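HupZ (Streptococcus sp. 'group A', PDB 5ESC) is a dimeric split-barrel protein that breaks down heme in vitro and belongs to the pyridoxamine 5'-phosphate oxidase family. Local coordinates at residues A[9-22]-A[55-68]. Numbering follows the deposited sequence.
Sequences LINNQLAMVATVDA and NIEDNGKIEIAFVD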
loop_
_atom_site.group_PDB
_atom_site.type_symbol
_atom_site.label_atom_id
_atom_site.label_comp_id
_atom_site.label_asym_id
_atom_site.label_seq_id
_atom_site.Cartn_x
_atom_site.Cartn_y
_atom_site.Cartn_z
ATOM N N LEU A 9 -4.057 7.400 14.101
ATOM C CA LEU A 9 -3.282 6.896 12.945
ATOM C C LEU A 9 -3.561 7.618 11.673
ATOM O O LEU A 9 -2.624 8.081 10.975
ATOM C CB LEU A 9 -3.505 5.401 12.702
ATOM C CG LEU A 9 -2.501 4.571 13.500
ATOM C CD1 LEU A 9 -3.071 4.265 14.873
ATOM C CD2 LEU A 9 -2.174 3.278 12.811
ATOM N N ILE A 10 -4.861 7.745 11.381
ATOM C CA ILE A 10 -5.302 8.474 10.201
ATOM C C ILE A 10 -4.705 9.866 10.236
ATOM O O ILE A 10 -4.215 10.373 9.215
ATOM C CB ILE A 10 -6.882 8.566 10.097
ATOM C CG1 ILE A 10 -7.482 7.169 9.828
ATOM C CG2 ILE A 10 -7.234 9.547 9.011
ATOM C CD1 ILE A 10 -8.966 6.990 10.030
ATOM N N ASN A 11 -4.775 10.506 11.426
ATOM C CA ASN A 11 -4.232 11.884 11.582
ATOM C C ASN A 11 -2.709 11.904 11.581
ATOM O O ASN A 11 -2.098 12.859 11.214
ATOM C CB ASN A 11 -4.716 12.573 12.856
ATOM C CG ASN A 11 -6.175 13.023 12.803
ATOM O OD1 ASN A 11 -6.776 13.234 11.739
ATOM N ND2 ASN A 11 -6.770 13.158 14.004
ATOM N N ASN A 12 -2.099 10.831 12.009
ATOM C CA ASN A 12 -0.628 10.819 12.127
ATOM C C ASN A 12 0.189 10.079 11.095
ATOM O O ASN A 12 1.379 10.349 11.011
ATOM C CB ASN A 12 -0.246 10.410 13.553
ATOM C CG ASN A 12 -0.624 11.484 14.531
ATOM O OD1 ASN A 12 -0.147 12.585 14.395
ATOM N ND2 ASN A 12 -1.577 11.224 15.400
ATOM N N GLN A 13 -0.427 9.181 10.293
ATOM C CA GLN A 13 0.322 8.337 9.347
ATOM C C GLN A 13 -0.153 8.627 7.905
ATOM O O GLN A 13 -1.202 9.233 7.686
ATOM C CB GLN A 13 0.167 6.843 9.700
ATOM C CG GLN A 13 0.472 6.450 11.148
ATOM C CD GLN A 13 1.906 6.799 11.544
ATOM O OE1 GLN A 13 2.778 6.911 10.686
ATOM N NE2 GLN A 13 2.113 7.093 12.828
ATOM N N LEU A 14 0.699 8.270 6.961
ATOM C CA LEU A 14 0.445 8.346 5.546
ATOM C C LEU A 14 -0.502 7.232 5.054
ATOM O O LEU A 14 -0.199 6.005 5.190
ATOM C CB LEU A 14 1.756 8.188 4.788
ATOM C CG LEU A 14 1.773 8.448 3.296
ATOM C CD1 LEU A 14 1.061 9.765 3.062
ATOM C CD2 LEU A 14 3.181 8.531 2.734
ATOM N N ALA A 15 -1.566 7.649 4.391
ATOM C CA ALA A 15 -2.528 6.717 3.736
ATOM C C ALA A 15 -1.837 6.059 2.579
ATOM O O ALA A 15 -1.323 6.746 1.685
ATOM C CB ALA A 15 -3.727 7.488 3.244
ATOM N N MET A 16 -1.716 4.765 2.615
ATOM C CA MET A 16 -1.291 4.041 1.430
ATOM C C MET A 16 -2.511 3.382 0.782
ATOM O O MET A 16 -3.321 2.614 1.456
ATOM C CB MET A 16 -0.166 3.027 1.772
ATOM C CG MET A 16 1.046 3.697 2.404
ATOM S SD MET A 16 1.990 4.656 1.207
ATOM C CE MET A 16 1.942 3.675 -0.272
ATOM N N VAL A 17 -2.651 3.607 -0.519
ATOM C CA VAL A 17 -3.867 3.231 -1.271
ATOM C C VAL A 17 -3.612 2.230 -2.318
ATOM O O VAL A 17 -2.759 2.423 -3.180
ATOM C CB VAL A 17 -4.552 4.473 -1.915
ATOM C CG1 VAL A 17 -5.764 4.026 -2.760
ATOM C CG2 VAL A 17 -4.846 5.545 -0.828
ATOM N N ALA A 18 -4.348 1.114 -2.278
ATOM C CA ALA A 18 -4.286 0.124 -3.274
ATOM C C ALA A 18 -5.558 0.044 -4.141
ATOM O O ALA A 18 -6.696 -0.000 -3.579
ATOM C CB ALA A 18 -4.045 -1.274 -2.625
ATOM N N THR A 19 -5.408 -0.085 -5.450
ATOM C CA THR A 19 -6.563 -0.196 -6.371
ATOM C C THR A 19 -6.176 -1.271 -7.376
ATOM O O THR A 19 -5.058 -1.827 -7.292
ATOM C CB THR A 19 -6.826 1.167 -7.060
ATOM O OG1 THR A 19 -5.610 1.614 -7.695
ATOM C CG2 THR A 19 -7.384 2.237 -6.067
ATOM N N VAL A 20 -6.969 -1.494 -8.392
ATOM C CA VAL A 20 -6.729 -2.523 -9.398
ATOM C C VAL A 20 -7.234 -2.008 -10.734
ATOM O O VAL A 20 -8.206 -1.229 -10.792
ATOM C CB VAL A 20 -7.405 -3.836 -8.972
ATOM C CG1 VAL A 20 -8.909 -3.661 -8.874
ATOM C CG2 VAL A 20 -7.091 -4.923 -9.982
ATOM N N ASP A 21 -6.506 -2.274 -11.816
ATOM C CA ASP A 21 -6.962 -1.850 -13.148
ATOM C C ASP A 21 -7.906 -2.885 -13.766
ATOM O O ASP A 21 -8.178 -3.948 -13.152
ATOM C CB ASP A 21 -5.808 -1.477 -14.073
ATOM C CG ASP A 21 -5.063 -2.667 -14.631
ATOM O OD1 ASP A 21 -5.468 -3.815 -14.393
ATOM O OD2 ASP A 21 -4.042 -2.432 -15.296
ATOM N N ALA A 22 -8.443 -2.563 -14.941
ATOM C CA ALA A 22 -9.378 -3.460 -15.637
ATOM C C ALA A 22 -8.779 -4.832 -16.002
ATOM O O ALA A 22 -9.475 -5.821 -15.987
ATOM C CB ALA A 22 -9.919 -2.776 -16.876
ATOM N N ASN A 55 -8.152 3.766 -12.033
ATOM C CA ASN A 55 -8.660 2.526 -11.470
ATOM C C ASN A 55 -9.968 2.784 -10.714
ATOM O O ASN A 55 -10.937 1.999 -10.846
ATOM C CB ASN A 55 -7.610 1.899 -10.543
ATOM C CG ASN A 55 -6.385 1.345 -11.296
ATOM O OD1 ASN A 55 -6.341 1.281 -12.502
ATOM N ND2 ASN A 55 -5.372 0.962 -10.530
ATOM N N ILE A 56 -10.005 3.827 -9.858
ATOM C CA ILE A 56 -11.293 4.208 -9.169
ATOM C C ILE A 56 -12.466 4.444 -10.164
ATOM O O ILE A 56 -13.550 3.883 -10.026
ATOM C CB ILE A 56 -11.150 5.406 -8.195
ATOM C CG1 ILE A 56 -10.307 4.991 -6.966
ATOM C CG2 ILE A 56 -12.490 5.971 -7.785
ATOM C CD1 ILE A 56 -9.685 6.156 -6.257
ATOM N N GLU A 57 -12.194 5.208 -11.200
ATOM C CA GLU A 57 -13.209 5.436 -12.238
ATOM C C GLU A 57 -13.553 4.159 -12.989
ATOM O O GLU A 57 -14.711 3.991 -13.305
ATOM C CB GLU A 57 -12.764 6.569 -13.220
ATOM C CG GLU A 57 -12.555 7.861 -12.473
ATOM C CD GLU A 57 -12.149 9.048 -13.374
ATOM O OE1 GLU A 57 -12.292 8.899 -14.577
ATOM O OE2 GLU A 57 -11.713 10.115 -12.917
ATOM N N ASP A 58 -12.587 3.272 -13.250
ATOM C CA ASP A 58 -12.877 1.996 -13.895
ATOM C C ASP A 58 -13.781 1.054 -13.070
ATOM O O ASP A 58 -14.729 0.463 -13.605
ATOM C CB ASP A 58 -11.636 1.195 -14.277
ATOM C CG ASP A 58 -11.985 -0.123 -15.005
ATOM O OD1 ASP A 58 -12.368 -0.049 -16.198
ATOM O OD2 ASP A 58 -11.939 -1.226 -14.367
ATOM N N ASN A 59 -13.472 0.873 -11.797
ATOM C CA ASN A 59 -14.185 -0.195 -11.017
ATOM C C ASN A 59 -14.444 0.126 -9.553
ATOM O O ASN A 59 -15.017 -0.642 -8.831
ATOM C CB ASN A 59 -13.411 -1.521 -11.159
ATOM C CG ASN A 59 -11.983 -1.405 -10.652
ATOM O OD1 ASN A 59 -11.742 -1.136 -9.430
ATOM N ND2 ASN A 59 -11.002 -1.512 -11.562
ATOM N N GLY A 60 -13.938 1.241 -9.071
ATOM C CA GLY A 60 -14.279 1.640 -7.691
ATOM C C GLY A 60 -13.551 0.980 -6.548
ATOM O O GLY A 60 -13.667 1.497 -5.414
ATOM N N LYS A 61 -12.819 -0.121 -6.795
ATOM C CA LYS A 61 -12.317 -0.944 -5.671
ATOM C C LYS A 61 -11.150 -0.305 -4.998
ATOM O O LYS A 61 -10.249 0.236 -5.673
ATOM C CB LYS A 61 -11.917 -2.307 -6.100
ATOM C CG LYS A 61 -13.089 -3.136 -6.677
ATOM C CD LYS A 61 -12.585 -4.512 -7.103
ATOM C CE LYS A 61 -13.700 -5.509 -7.374
ATOM N NZ LYS A 61 -14.144 -5.285 -8.753
ATOM N N ILE A 62 -11.201 -0.268 -3.670
ATOM C CA ILE A 62 -10.134 0.404 -2.955
ATOM C C ILE A 62 -9.859 -0.143 -1.605
ATOM O O ILE A 62 -10.792 -0.604 -0.933
ATOM C CB ILE A 62 -10.370 1.951 -2.918
ATOM C CG1 ILE A 62 -9.146 2.665 -2.370
ATOM C CG2 ILE A 62 -11.609 2.292 -2.121
ATOM C CD1 ILE A 62 -9.101 4.072 -2.932
ATOM N N GLU A 63 -8.597 -0.129 -1.185
ATOM C CA GLU A 63 -8.210 -0.429 0.180
ATOM C C GLU A 63 -7.195 0.551 0.594
ATOM O O GLU A 63 -6.336 0.936 -0.210
ATOM C CB GLU A 63 -7.653 -1.872 0.390
ATOM C CG GLU A 63 -8.545 -2.964 -0.193
ATOM C CD GLU A 63 -8.370 -4.367 0.422
ATOM O OE1 GLU A 63 -7.333 -4.545 1.120
ATOM O OE2 GLU A 63 -9.309 -5.252 0.195
ATOM N N ILE A 64 -7.316 1.042 1.828
ATOM C CA ILE A 64 -6.419 2.039 2.287
ATOM C C ILE A 64 -5.816 1.525 3.558
ATOM O O ILE A 64 -6.565 1.027 4.456
ATOM C CB ILE A 64 -7.143 3.391 2.664
ATOM C CG1 ILE A 64 -8.052 3.902 1.551
ATOM C CG2 ILE A 64 -6.131 4.439 3.132
ATOM C CD1 ILE A 64 -9.021 4.939 2.109
ATOM N N ALA A 65 -4.501 1.662 3.687
ATOM C CA ALA A 65 -3.800 1.267 4.897
ATOM C C ALA A 65 -3.091 2.414 5.630
ATOM O O ALA A 65 -2.500 3.300 4.995
ATOM C CB ALA A 65 -2.878 0.079 4.601
ATOM N N PHE A 66 -3.193 2.422 6.960
ATOM C CA PHE A 66 -2.499 3.351 7.807
ATOM C C PHE A 66 -1.732 2.515 8.827
ATOM O O PHE A 66 -2.356 1.678 9.510
ATOM C CB PHE A 66 -3.482 4.239 8.594
ATOM C CG PHE A 66 -4.203 5.204 7.748
ATOM C CD1 PHE A 66 -3.613 6.400 7.428
ATOM C CD2 PHE A 66 -5.449 4.883 7.202
ATOM C CE1 PHE A 66 -4.295 7.333 6.687
ATOM C CE2 PHE A 66 -6.125 5.809 6.432
ATOM C CZ PHE A 66 -5.526 7.021 6.157
ATOM N N VAL A 67 -0.418 2.721 8.888
ATOM C CA VAL A 67 0.473 1.916 9.729
ATOM C C VAL A 67 1.317 2.853 10.630
ATOM O O VAL A 67 1.970 3.772 10.150
ATOM C CB VAL A 67 1.361 0.929 8.921
ATOM C CG1 VAL A 67 2.307 0.183 9.851
ATOM C CG2 VAL A 67 0.537 -0.140 8.171
ATOM N N ASP A 68 1.220 2.674 11.941
ATOM C CA ASP A 68 2.169 3.325 12.842
ATOM C C ASP A 68 3.341 2.345 13.050
ATOM O O ASP A 68 3.201 1.335 13.787
ATOM C CB ASP A 68 1.528 3.670 14.171
ATOM C CG ASP A 68 2.533 4.392 15.130
ATOM O OD1 ASP A 68 3.760 4.120 15.055
ATOM O OD2 ASP A 68 2.070 5.266 15.890
HETATM O O HOH W 1 0.032 7.055 14.964
HETATM O O HOH W 2 0.926 4.198 6.987
HETATM O O HOH W 3 -9.552 -0.142 -8.273
HETATM O O HOH W 4 -8.036 0.704 -15.107
#
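F66 fills a tightly packed pocket between the last turn of helix 4-12 and the start of strand 15-20. I10 covers one face of the ring with CG1, a CH-pi contact 4.0 Å from the centroid, while the backbone O of Q13 meets the ring edge in plane. A15 CB comes obliquely to 3.5 Å from F66 CZ; its small methyl lets the strand backbone approach so large a ring. Strands 15-20 and 61-68 run antiparallel, hydrogen-bonded pairs M16-A65 and A18-E63 flanking the non-hydrogen-bonded pair V17-I64. The branched side chains of V17, I62 and I64 share one face. There V17 CG1, anti to the backbone N (chi1 177°), presses to 3.3 Å from I62 CD1, unusually tight for two carbons.

Where helix 51-59 meets T19 and V20, the contact turns polar, and asparagine suits it because one amide can both donate and accept. N55 ND2 donates to T19 OG1 (2.9 Å), almost in its own amide plane, and N55 OD1 is also held by Q51. N59 ND2 reaches V20 O (2.9 Å) from above the carbonyl plane and also D58 OD2, while N59 OD1 accepts from K61 N in an Asx turn. G60 takes positive phi, where a CB would collide with the carbonyl O of N59. Just past F66, at the partly exposed Q13 and D68, the contact loosens: a water bridges Q13 NE2 and D68 OD2, 3.6 Å apart, and D68 OD1 turns to R71 N.

Within the split barrel, strand 15-20 lies between strands 26-31 and 61-68; F42 of strand 41-46 touches I10 and I64, while on the other sheet face E63 forms a salt bridge with R76 of its own chain and a hydrogen bond with Q25 of the second subunit.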